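Local coordinates for putative lipoprotein (Clostridium perfringens ATCC 13124, PDB 4R7R) that is of unknown function but, as a putative lipoprotein with an alpha-beta fold, is probably attached to the bacterial cell surface, at residues Ser6-Thr11 with Arg101-Leu105; Asn13-Val18 with Leu76-Tyr81; Lys24-Met30 with Leu69-Asp75; Ile83-Asp89 with Lys115-Cys120. One frame throughout, in Å; residues are numbered along the deposited sequence.

Contact 1 of 4, residues Ser6-Thr11 with Arg101-Leu105; sequences SLNYHT and RKDYL
Asp103 sits at the N-terminal start of helix 9-17 and holds its first turn through both carboxylate oxygens. The hydroxyl OG1 of Thr11 lies 2.6 Å from Asp103 OD2, on the anti lone pair, and Thr11 N reaches the same OD2 at 2.8 Å from above the carboxylate plane. Asp103 OD1 takes a nearly straight bond from His10 N (3.0 Å, 169°). Arg101 forms a salt bridge within the segment, gripping Asp103 OD1 end-on with NH2 at 2.8 Å and NH1 at 3.1 Å. Its bend at chi2 (-132°) helps bring the guanidinium there. These bonds fix the rotation of the carboxylate, and the helix start would probably help stabilise its charge. Buried His10 meets Arg101 O with its ring edge, but the bond from NE2 is weak.

The side toward Ser6 and Tyr9 is looser. The Tyr9 ring leads away and is exposed, and Ser6 and Leu7 are partly exposed. Arg101 NH1 still donates to Ser6 O at 2.8 Å, and Tyr9 CB lies over one guanidinium face, off its centre.

Strand 103-106 runs between strands 90-95 and 58-59. Thr11 packs on Leu93 and Phe58 of these, so the helix start rests on the sheet here.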
# COMPACT_ATOMS: atom_id res chain seq x y z
N SER A 6 18.14 -2.06 4.06
CA SER A 6 16.80 -2.38 4.52
C SER A 6 15.81 -2.60 3.38
O SER A 6 15.81 -1.89 2.37
CB SER A 6 16.29 -1.28 5.45
OG SER A 6 16.40 -0.01 4.83
N LEU A 7 14.97 -3.61 3.55
CA LEU A 7 13.92 -3.89 2.59
C LEU A 7 12.67 -3.11 2.95
O LEU A 7 11.75 -3.00 2.15
CB LEU A 7 13.63 -5.39 2.54
CG LEU A 7 14.88 -6.22 2.25
CD1 LEU A 7 14.60 -7.69 2.47
CD2 LEU A 7 15.32 -5.99 0.83
N ASN A 8 12.65 -2.54 4.15
CA ASN A 8 11.47 -1.83 4.64
C ASN A 8 11.63 -0.31 4.77
O ASN A 8 10.85 0.32 5.49
CB ASN A 8 11.06 -2.38 5.99
CG ASN A 8 12.10 -2.14 7.04
OD1 ASN A 8 13.29 -2.02 6.73
ND2 ASN A 8 11.67 -2.06 8.29
N TYR A 9 12.63 0.26 4.10
CA TYR A 9 12.95 1.67 4.22
C TYR A 9 11.73 2.59 4.14
O TYR A 9 11.53 3.42 5.04
CB TYR A 9 13.96 2.08 3.13
CG TYR A 9 14.38 3.54 3.18
CD1 TYR A 9 13.74 4.51 2.39
CD2 TYR A 9 15.42 3.96 4.02
CE1 TYR A 9 14.14 5.85 2.44
CE2 TYR A 9 15.82 5.30 4.08
CZ TYR A 9 15.17 6.23 3.29
OH TYR A 9 15.55 7.54 3.35
N HIS A 10 10.93 2.46 3.09
CA HIS A 10 9.87 3.43 2.85
C HIS A 10 8.68 3.21 3.77
O HIS A 10 7.96 4.15 4.10
CB HIS A 10 9.38 3.40 1.39
CG HIS A 10 10.34 3.99 0.41
ND1 HIS A 10 10.89 5.25 0.57
CD2 HIS A 10 10.84 3.51 -0.75
CE1 HIS A 10 11.68 5.51 -0.45
NE2 HIS A 10 11.67 4.47 -1.27
N THR A 11 8.47 1.96 4.17
CA THR A 11 7.34 1.63 5.05
C THR A 11 7.56 2.18 6.46
O THR A 11 6.63 2.67 7.09
CB THR A 11 7.13 0.11 5.12
OG1 THR A 11 6.98 -0.41 3.79
CG2 THR A 11 5.90 -0.23 5.96
N ARG A 101 13.51 3.20 -5.85
CA ARG A 101 13.59 1.96 -5.10
C ARG A 101 12.37 1.81 -4.20
O ARG A 101 12.26 2.44 -3.14
CB ARG A 101 14.86 1.91 -4.26
CG ARG A 101 14.92 0.71 -3.34
CD ARG A 101 15.32 1.17 -1.94
NE ARG A 101 15.06 0.18 -0.90
CZ ARG A 101 13.91 0.06 -0.26
NH1 ARG A 101 13.77 -0.87 0.69
NH2 ARG A 101 12.89 0.85 -0.58
N LYS A 102 11.44 0.98 -4.65
CA LYS A 102 10.22 0.74 -3.92
C LYS A 102 10.46 -0.29 -2.84
O LYS A 102 11.37 -1.12 -2.97
CB LYS A 102 9.11 0.27 -4.86
CG LYS A 102 8.99 1.11 -6.11
CD LYS A 102 8.18 0.40 -7.18
CE LYS A 102 7.91 1.35 -8.33
NZ LYS A 102 7.22 0.71 -9.48
N ASP A 103 9.68 -0.23 -1.76
CA ASP A 103 9.52 -1.34 -0.83
C ASP A 103 8.69 -2.47 -1.48
O ASP A 103 7.72 -2.20 -2.19
CB ASP A 103 8.82 -0.89 0.46
CG ASP A 103 9.77 -0.29 1.50
OD1 ASP A 103 10.90 0.16 1.19
OD2 ASP A 103 9.34 -0.27 2.68
N TYR A 104 9.07 -3.72 -1.24
CA TYR A 104 8.29 -4.85 -1.75
C TYR A 104 7.82 -5.67 -0.57
O TYR A 104 8.63 -6.07 0.28
CB TYR A 104 9.11 -5.72 -2.72
CG TYR A 104 9.47 -5.02 -4.02
CD1 TYR A 104 8.84 -5.37 -5.22
CD2 TYR A 104 10.44 -4.01 -4.05
CE1 TYR A 104 9.18 -4.74 -6.43
CE2 TYR A 104 10.78 -3.36 -5.24
CZ TYR A 104 10.14 -3.72 -6.43
OH TYR A 104 10.48 -3.07 -7.60
N LEU A 105 6.52 -5.95 -0.52
CA LEU A 105 5.97 -6.75 0.55
C LEU A 105 5.09 -7.85 -0.01
O LEU A 105 4.36 -7.63 -0.97
CB LEU A 105 5.16 -5.89 1.52
CG LEU A 105 5.71 -4.58 2.10
CD1 LEU A 105 5.67 -3.44 1.11
CD2 LEU A 105 4.90 -4.19 3.33
O HOH W 1 11.58 -4.26 0.09
O HOH W 2 12.26 5.30 -4.07

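Contact 2 of 4, residues Asn13-Val18 with Leu76-Tyr81; sequences NLSELV and LNSEKY
Leu14 lays its CD1 methyl over one face of the Tyr81 ring. Leu14 CD1 is 4.0 Å from the Tyr81 ring centroid and 24° off the normal, which makes a CH-pi contact. The methyl lies off the ring centre and is nearest Tyr81 CG. The two side chains run antiparallel alongside each other. Leu14 CG stands anti to the backbone N (chi1 176°), which carries the branch along the ring toward Tyr81 CB. Leu14 CD1 also touches Leu76 CD1 at 3.8 Å, where the two leucines meet at a slant.

Leu17 comes one turn later and stands roughly perpendicular to Tyr81. Leu17 CD1 is 3.8 Å from Tyr81 CE1, on an oblique approach to the ring. Leu17 CB rests against Leu76 CD2 at 3.6 Å. Leu76 thus uses one methyl for Leu14 and the other for Leu17. The aliphatic part of Glu79 adds to the outer side, with Glu79 CG 4.0 Å from Leu17 CD1.

No direct hydrogen bond joins the segments. A water bridges Asn13 ND2 and Tyr81 OH at the partly exposed edge of the contact.

This is plain packing of helix 9-17 on the 76-79 turn and the start of strand 80-85. Leu14 also reaches Ile74 and Leu93 of the flanking strands 70-75 and 90-95, while Val18 touches Leu50 of helix 45-52.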
# COMPACT_ATOMS: atom_id res chain seq x y z
N ASN A 13 9.22 4.85 7.13
CA ASN A 13 8.98 6.28 7.04
C ASN A 13 7.51 6.61 6.99
O ASN A 13 7.06 7.57 7.62
CB ASN A 13 9.70 6.86 5.83
CG ASN A 13 11.19 7.00 6.06
OD1 ASN A 13 11.65 7.00 7.21
ND2 ASN A 13 11.96 7.11 4.98
N LEU A 14 6.75 5.82 6.25
CA LEU A 14 5.32 6.04 6.17
C LEU A 14 4.72 5.80 7.54
O LEU A 14 3.91 6.59 8.03
CB LEU A 14 4.68 5.13 5.13
CG LEU A 14 3.16 5.25 5.07
CD1 LEU A 14 2.78 6.67 4.66
CD2 LEU A 14 2.57 4.22 4.12
N SER A 15 5.16 4.71 8.17
CA SER A 15 4.66 4.28 9.47
C SER A 15 4.82 5.37 10.52
O SER A 15 3.93 5.58 11.34
CB SER A 15 5.38 3.01 9.91
OG SER A 15 4.99 2.63 11.22
N GLU A 16 5.96 6.07 10.49
CA GLU A 16 6.20 7.21 11.38
C GLU A 16 5.26 8.37 11.06
O GLU A 16 4.78 9.07 11.96
CB GLU A 16 7.66 7.68 11.27
CG GLU A 16 7.91 9.12 11.73
CD GLU A 16 7.82 9.30 13.24
OE1 GLU A 16 8.00 8.30 13.97
OE2 GLU A 16 7.58 10.44 13.71
N LEU A 17 4.97 8.57 9.78
CA LEU A 17 4.09 9.65 9.36
C LEU A 17 2.60 9.38 9.67
O LEU A 17 1.89 10.30 10.08
CB LEU A 17 4.29 9.93 7.87
CG LEU A 17 5.66 10.51 7.52
CD1 LEU A 17 5.86 10.50 6.02
CD2 LEU A 17 5.77 11.90 8.07
N VAL A 18 2.13 8.14 9.50
CA VAL A 18 0.72 7.80 9.76
C VAL A 18 0.39 7.88 11.27
O VAL A 18 -0.76 7.69 11.68
CB VAL A 18 0.37 6.38 9.21
CG1 VAL A 18 -1.14 6.15 9.20
CG2 VAL A 18 0.89 6.22 7.80
N LEU A 76 -0.93 12.36 3.22
CA LEU A 76 -0.72 12.90 4.56
C LEU A 76 -0.65 14.42 4.45
O LEU A 76 -0.89 14.97 3.37
CB LEU A 76 0.56 12.34 5.19
CG LEU A 76 0.67 10.81 5.21
CD1 LEU A 76 1.73 10.34 4.22
CD2 LEU A 76 0.98 10.31 6.60
N ASN A 77 -0.34 15.09 5.55
CA ASN A 77 -0.28 16.54 5.56
C ASN A 77 0.62 17.10 4.46
O ASN A 77 0.15 17.77 3.54
CB ASN A 77 0.18 17.05 6.94
CG ASN A 77 -0.98 17.46 7.85
OD1 ASN A 77 -1.52 18.56 7.73
ND2 ASN A 77 -1.36 16.57 8.77
N SER A 78 1.92 16.81 4.53
CA SER A 78 2.87 17.32 3.55
C SER A 78 3.24 16.27 2.49
O SER A 78 3.32 16.58 1.30
CB SER A 78 4.13 17.81 4.26
OG SER A 78 4.59 16.85 5.20
N GLU A 79 3.44 15.03 2.94
CA GLU A 79 3.89 13.93 2.09
C GLU A 79 2.76 13.19 1.39
O GLU A 79 1.62 13.21 1.85
CB GLU A 79 4.69 12.93 2.93
CG GLU A 79 6.09 13.37 3.27
CD GLU A 79 7.10 12.97 2.20
OE1 GLU A 79 8.29 13.35 2.33
OE2 GLU A 79 6.69 12.28 1.23
N LYS A 80 3.08 12.54 0.28
CA LYS A 80 2.17 11.57 -0.33
C LYS A 80 2.90 10.24 -0.58
O LYS A 80 4.03 10.21 -1.07
CB LYS A 80 1.57 12.10 -1.65
CG LYS A 80 0.84 10.97 -2.44
CD LYS A 80 -0.26 11.45 -3.39
CE LYS A 80 0.22 11.53 -4.84
NZ LYS A 80 -0.89 11.95 -5.75
N TYR A 81 2.25 9.13 -0.24
CA TYR A 81 2.83 7.84 -0.53
C TYR A 81 1.91 7.05 -1.46
O TYR A 81 0.71 7.32 -1.58
CB TYR A 81 3.10 7.07 0.77
CG TYR A 81 4.43 7.43 1.44
CD1 TYR A 81 4.66 8.70 1.95
CD2 TYR A 81 5.44 6.49 1.58
CE1 TYR A 81 5.85 9.03 2.56
CE2 TYR A 81 6.64 6.80 2.19
CZ TYR A 81 6.84 8.08 2.67
OH TYR A 81 8.04 8.40 3.28
O HOH W 3 10.55 7.23 2.33

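Contact 3 of 4, residues Lys24-Met30 with Leu69-Asp75; sequences KIRLLDM and LYKIFID
Lys24-Asp75, Arg26-Phe73 and Leu28-Lys71 are the hydrogen-bonded pairs of two antiparallel strands. Each pair has two backbone bonds, such as Phe73 N to Arg26 O at 2.7 Å. Met30 N extends the pattern to Leu69 O past the end of strand 24-29. The non-hydrogen-bonded pairs lie between, and CA-H...O contacts such as Ile25 CA to Phe73 O (3.3 Å) support the pairing.

The charged contact is on the face of Arg26, Phe73 and Asp75. Arg26 NH2 forms a salt bridge with Asp75 OD1 at 2.6 Å, on the syn side of the carboxylate. The two flat groups are nearly coplanar, 23° apart, and NE adds a weak bond to Asp75 OD2. The Arg26 chain bends at chi3 (-47°), which turns the guanidinium back across its neighbour. One guanidinium face then lies over Phe73 CB, and its plane is only 9° from that of the Phe73 ring. Arg26 NH1 has a second partner, Glu35.

Apolar contacts make up much of the other face, which ends in Tyr70 and Asp29. Leu27 CD2 meets Ile72 CG1 at 3.4 Å, and Ile25 CG2 meets Ile72 CG2 at 3.6 Å. In both pairs the side chains run alongside each other in the same direction.

Strand 35-37 continues the sheet beyond 24-29, and strand 80-85 beyond 70-75. Leu69 and Tyr70 both face Ile85 there, in a classic beta bulge. Helices 45-52 and 116-125 pack on the apolar face, through Ile25 and Ile74 on Ile46 and Leu27 on Val123.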
# COMPACT_ATOMS: atom_id res chain seq x y z
N LYS A 24 -5.73 10.87 4.16
CA LYS A 24 -6.79 10.66 3.19
C LYS A 24 -6.31 9.62 2.20
O LYS A 24 -5.12 9.57 1.87
CB LYS A 24 -7.15 11.96 2.48
CG LYS A 24 -7.91 12.94 3.34
CD LYS A 24 -8.02 14.28 2.65
CE LYS A 24 -9.00 15.20 3.37
NZ LYS A 24 -9.10 16.54 2.73
N ILE A 25 -7.22 8.78 1.72
CA ILE A 25 -6.83 7.76 0.76
C ILE A 25 -7.62 7.89 -0.53
O ILE A 25 -8.82 8.13 -0.52
CB ILE A 25 -7.02 6.35 1.33
CG1 ILE A 25 -6.13 6.15 2.56
CG2 ILE A 25 -6.66 5.32 0.29
CD1 ILE A 25 -6.42 4.85 3.29
N ARG A 26 -6.92 7.74 -1.64
CA ARG A 26 -7.54 7.71 -2.94
C ARG A 26 -7.23 6.39 -3.59
O ARG A 26 -6.08 5.98 -3.61
CB ARG A 26 -7.04 8.84 -3.81
CG ARG A 26 -8.05 9.90 -4.04
CD ARG A 26 -7.43 11.08 -4.74
NE ARG A 26 -6.16 11.50 -4.14
CZ ARG A 26 -5.00 11.48 -4.78
NH1 ARG A 26 -4.94 11.07 -6.04
NH2 ARG A 26 -3.89 11.89 -4.16
N LEU A 27 -8.26 5.73 -4.10
CA LEU A 27 -8.09 4.48 -4.83
C LEU A 27 -8.26 4.72 -6.33
O LEU A 27 -9.21 5.38 -6.76
CB LEU A 27 -9.09 3.43 -4.36
CG LEU A 27 -9.01 2.92 -2.92
CD1 LEU A 27 -9.92 1.72 -2.75
CD2 LEU A 27 -7.58 2.55 -2.59
N LEU A 28 -7.34 4.17 -7.12
CA LEU A 28 -7.44 4.20 -8.57
C LEU A 28 -7.52 2.77 -9.16
O LEU A 28 -6.63 1.96 -8.94
CB LEU A 28 -6.24 4.94 -9.16
CG LEU A 28 -6.23 5.07 -10.68
CD1 LEU A 28 -7.36 5.98 -11.10
CD2 LEU A 28 -4.90 5.61 -11.17
N ASP A 29 -8.59 2.50 -9.92
CA ASP A 29 -8.73 1.23 -10.65
C ASP A 29 -7.84 1.28 -11.91
O ASP A 29 -8.02 2.14 -12.77
CB ASP A 29 -10.21 1.00 -11.01
CG ASP A 29 -10.50 -0.41 -11.57
OD1 ASP A 29 -9.70 -0.93 -12.37
OD2 ASP A 29 -11.56 -0.99 -11.21
N MSE A 30 -6.87 0.37 -12.01
CA MSE A 30 -5.91 0.43 -13.12
C MSE A 30 -6.42 -0.17 -14.42
O MSE A 30 -5.73 -0.16 -15.44
CB MSE A 30 -4.60 -0.26 -12.72
CG MSE A 30 -3.77 0.51 -11.71
SE MSE A 30 -3.56 2.38 -12.21
CE MSE A 30 -1.95 2.18 -13.30
N LEU A 69 -3.11 -3.87 -10.15
CA LEU A 69 -4.55 -3.93 -10.25
C LEU A 69 -5.12 -2.59 -9.79
O LEU A 69 -6.02 -2.02 -10.41
CB LEU A 69 -5.08 -5.09 -9.40
CG LEU A 69 -4.57 -6.46 -9.86
CD1 LEU A 69 -5.13 -7.56 -8.99
CD2 LEU A 69 -4.87 -6.73 -11.35
N TYR A 70 -4.56 -2.08 -8.70
CA TYR A 70 -5.04 -0.86 -8.08
C TYR A 70 -3.88 -0.02 -7.60
O TYR A 70 -2.78 -0.53 -7.33
CB TYR A 70 -5.94 -1.15 -6.88
CG TYR A 70 -7.18 -1.97 -7.16
CD1 TYR A 70 -8.30 -1.40 -7.76
CD2 TYR A 70 -7.24 -3.31 -6.78
CE1 TYR A 70 -9.44 -2.15 -8.00
CE2 TYR A 70 -8.38 -4.06 -7.00
CZ TYR A 70 -9.48 -3.48 -7.62
OH TYR A 70 -10.60 -4.23 -7.85
N LYS A 71 -4.16 1.27 -7.43
CA LYS A 71 -3.19 2.21 -6.91
C LYS A 71 -3.84 2.94 -5.74
O LYS A 71 -4.93 3.52 -5.86
CB LYS A 71 -2.75 3.17 -8.01
CG LYS A 71 -1.29 3.54 -7.98
CD LYS A 71 -0.91 4.36 -9.23
CE LYS A 71 0.56 4.72 -9.19
NZ LYS A 71 1.41 3.54 -9.46
N ILE A 72 -3.16 2.90 -4.60
CA ILE A 72 -3.59 3.59 -3.40
C ILE A 72 -2.75 4.87 -3.14
O ILE A 72 -1.52 4.81 -2.95
CB ILE A 72 -3.50 2.65 -2.18
CG1 ILE A 72 -4.37 1.39 -2.42
CG2 ILE A 72 -3.89 3.37 -0.90
CD1 ILE A 72 -4.45 0.38 -1.23
N PHE A 73 -3.41 6.03 -3.16
CA PHE A 73 -2.74 7.29 -2.86
C PHE A 73 -3.02 7.70 -1.44
O PHE A 73 -4.15 8.04 -1.09
CB PHE A 73 -3.18 8.39 -3.83
CG PHE A 73 -2.71 8.16 -5.23
CD1 PHE A 73 -1.41 8.47 -5.60
CD2 PHE A 73 -3.54 7.56 -6.16
CE1 PHE A 73 -0.96 8.24 -6.88
CE2 PHE A 73 -3.10 7.32 -7.45
CZ PHE A 73 -1.80 7.66 -7.81
N ILE A 74 -1.98 7.65 -0.61
CA ILE A 74 -2.10 8.04 0.78
C ILE A 74 -1.60 9.47 0.92
O ILE A 74 -0.41 9.75 0.73
CB ILE A 74 -1.33 7.11 1.71
CG1 ILE A 74 -1.82 5.67 1.53
CG2 ILE A 74 -1.51 7.54 3.15
CD1 ILE A 74 -0.94 4.65 2.22
N ASP A 75 -2.53 10.36 1.22
CA ASP A 75 -2.24 11.78 1.27
C ASP A 75 -2.15 12.19 2.73
O ASP A 75 -3.17 12.31 3.41
CB ASP A 75 -3.32 12.59 0.54
CG ASP A 75 -3.62 12.03 -0.87
OD1 ASP A 75 -2.82 12.31 -1.79
OD2 ASP A 75 -4.65 11.32 -1.06

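Contact 4 of 4, residues Ile83-Asp89 with Lys115-Cys120; sequences IDIYGDD and KLEPFC
Ile85 and Leu116 form the apolar centre of a strand-to-helix packing contact, in which helix 116-125 lies across one face of the sheet. The axes of 83-85 and 116-120 pass 9.7 Å apart at 87°, close to perpendicular. Ile85 CD1 touches Leu116 CD1 at 3.6 Å, and the two side chains are also roughly perpendicular. Both chi angles of Ile85 are near -50°, a bend that brings CD1 against Leu116. Ile85 CG2 rests on the helix backbone, 3.9 Å from Glu117 CA. Leu116 CD1 reaches on to Ile83 CG2 at 4.1 Å. Cys120, one turn further along, puts SG 4.2 Å from Ile85 CG1.

The polar part lies at the helix start. Lys115 is the N-cap residue, and its chain bends at chi2 and chi4 to reach Asp89. Lys115 NZ forms a salt bridge with Asp89 OD2 at 2.7 Å, coming from above the carboxylate plane. Asp89 OD1 accepts from a water, which in turn accepts from Glu117 N at 2.6 Å. The carboxylate therefore meets the N-cap side chain directly and the first-turn Glu117 N through water.

Strands 70-75 and 90-95 flank strand 80-85. Ile83 packs on Ile72 and Ile91 from these neighbours, and Cys120 on Tyr70. Leu116 also touches Ile45 and Leu49 of helix 45-52, so the two helices meet over the sheet.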
# COMPACT_ATOMS: atom_id res chain seq x y z
N ILE A 83 0.82 3.06 -2.79
CA ILE A 83 0.90 1.61 -2.70
C ILE A 83 0.32 1.01 -3.98
O ILE A 83 -0.85 1.25 -4.33
CB ILE A 83 0.13 1.05 -1.49
CG1 ILE A 83 0.52 1.78 -0.21
CG2 ILE A 83 0.39 -0.46 -1.34
CD1 ILE A 83 -0.30 1.36 1.00
N ASP A 84 1.13 0.24 -4.70
CA ASP A 84 0.62 -0.44 -5.89
C ASP A 84 0.14 -1.84 -5.49
O ASP A 84 0.86 -2.56 -4.80
CB ASP A 84 1.70 -0.52 -6.98
CG ASP A 84 2.03 0.86 -7.58
OD1 ASP A 84 1.14 1.73 -7.60
OD2 ASP A 84 3.18 1.06 -8.05
N ILE A 85 -1.07 -2.21 -5.90
CA ILE A 85 -1.61 -3.52 -5.55
C ILE A 85 -1.55 -4.52 -6.72
O ILE A 85 -2.16 -4.30 -7.78
CB ILE A 85 -3.08 -3.40 -5.08
CG1 ILE A 85 -3.21 -2.32 -4.00
CG2 ILE A 85 -3.61 -4.74 -4.61
CD1 ILE A 85 -2.28 -2.54 -2.83
N TYR A 86 -0.80 -5.61 -6.55
CA TYR A 86 -0.73 -6.67 -7.56
C TYR A 86 -1.45 -7.94 -7.11
O TYR A 86 -2.13 -7.97 -6.08
CB TYR A 86 0.72 -7.01 -7.88
CG TYR A 86 1.49 -5.83 -8.39
CD1 TYR A 86 1.61 -5.58 -9.76
CD2 TYR A 86 2.07 -4.94 -7.51
CE1 TYR A 86 2.30 -4.49 -10.22
CE2 TYR A 86 2.76 -3.85 -7.96
CZ TYR A 86 2.87 -3.62 -9.32
OH TYR A 86 3.57 -2.52 -9.75
N GLY A 87 -1.30 -9.00 -7.90
CA GLY A 87 -1.88 -10.29 -7.56
C GLY A 87 -1.12 -10.98 -6.44
O GLY A 87 -0.04 -10.53 -6.06
N ASP A 88 -1.69 -12.06 -5.91
CA ASP A 88 -1.02 -12.90 -4.92
C ASP A 88 -0.59 -12.17 -3.66
O ASP A 88 0.34 -12.62 -3.00
CB ASP A 88 0.20 -13.57 -5.53
CG ASP A 88 -0.16 -14.72 -6.43
OD1 ASP A 88 -1.37 -14.90 -6.74
OD2 ASP A 88 0.78 -15.45 -6.82
N ASP A 89 -1.24 -11.05 -3.35
CA ASP A 89 -0.98 -10.31 -2.12
C ASP A 89 0.39 -9.62 -2.14
O ASP A 89 0.93 -9.25 -1.09
CB ASP A 89 -1.10 -11.22 -0.90
CG ASP A 89 -2.54 -11.55 -0.58
OD1 ASP A 89 -3.40 -10.67 -0.84
OD2 ASP A 89 -2.83 -12.67 -0.09
N LYS A 115 -5.97 -7.47 4.11
CA LYS A 115 -5.52 -7.74 2.74
C LYS A 115 -5.99 -6.62 1.81
O LYS A 115 -7.15 -6.24 1.84
CB LYS A 115 -6.04 -9.09 2.23
CG LYS A 115 -5.60 -10.31 3.02
CD LYS A 115 -4.15 -10.67 2.76
CE LYS A 115 -3.88 -12.13 3.15
NZ LYS A 115 -4.27 -13.13 2.10
N LEU A 116 -5.10 -6.10 0.96
CA LEU A 116 -5.41 -4.90 0.20
C LEU A 116 -6.20 -5.11 -1.10
O LEU A 116 -7.05 -4.28 -1.43
CB LEU A 116 -4.13 -4.14 -0.12
CG LEU A 116 -3.54 -3.48 1.13
CD1 LEU A 116 -2.36 -2.55 0.78
CD2 LEU A 116 -4.62 -2.74 1.92
N GLU A 117 -5.93 -6.18 -1.85
CA GLU A 117 -6.72 -6.44 -3.06
C GLU A 117 -8.23 -6.63 -2.75
O GLU A 117 -9.07 -6.03 -3.44
CB GLU A 117 -6.17 -7.65 -3.84
CG GLU A 117 -6.96 -7.91 -5.15
CD GLU A 117 -6.53 -9.17 -5.92
OE1 GLU A 117 -5.55 -9.85 -5.53
OE2 GLU A 117 -7.21 -9.48 -6.94
N PRO A 118 -8.60 -7.44 -1.72
CA PRO A 118 -10.05 -7.52 -1.49
C PRO A 118 -10.60 -6.25 -0.84
O PRO A 118 -11.79 -5.95 -1.00
CB PRO A 118 -10.19 -8.72 -0.55
CG PRO A 118 -8.87 -8.85 0.11
CD PRO A 118 -7.85 -8.41 -0.90
N PHE A 119 -9.76 -5.50 -0.14
CA PHE A 119 -10.14 -4.19 0.37
C PHE A 119 -10.51 -3.22 -0.76
O PHE A 119 -11.51 -2.49 -0.66
CB PHE A 119 -9.01 -3.57 1.22
CG PHE A 119 -9.31 -2.17 1.67
CD1 PHE A 119 -10.13 -1.95 2.78
CD2 PHE A 119 -8.81 -1.08 0.97
CE1 PHE A 119 -10.44 -0.67 3.19
CE2 PHE A 119 -9.11 0.21 1.37
CZ PHE A 119 -9.94 0.42 2.49
N CYS A 120 -9.70 -3.18 -1.81
CA CYS A 120 -9.94 -2.25 -2.90
C CYS A 120 -11.23 -2.59 -3.64
O CYS A 120 -11.99 -1.68 -4.01
CB CYS A 120 -8.76 -2.24 -3.87
SG CYS A 120 -7.27 -1.45 -3.16
O HOH W 4 -3.76 -7.61 -1.36

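All four contacts belong to one antiparallel sheet and its packed helices. Contacts 1 and 2 share helix 9-17, with centres about 14 Å apart. Contacts 2 and 4 share strand 80-85, but their centres are about 20 Å apart, on opposite sides of the chain's centre. Contact 3 pairs two strands. It meets contact 4 (centres about 11 Å apart) through the Lys71-Asp84 salt bridge. Along the chain, contact 3 falls within the span of contact 2, which falls within that of contact 1. Contact 4 opens after contact 2 closes and alternates with contact 1. N-terminal and C-terminal helices are thus both tied to the same sheet, which makes a single compact unit.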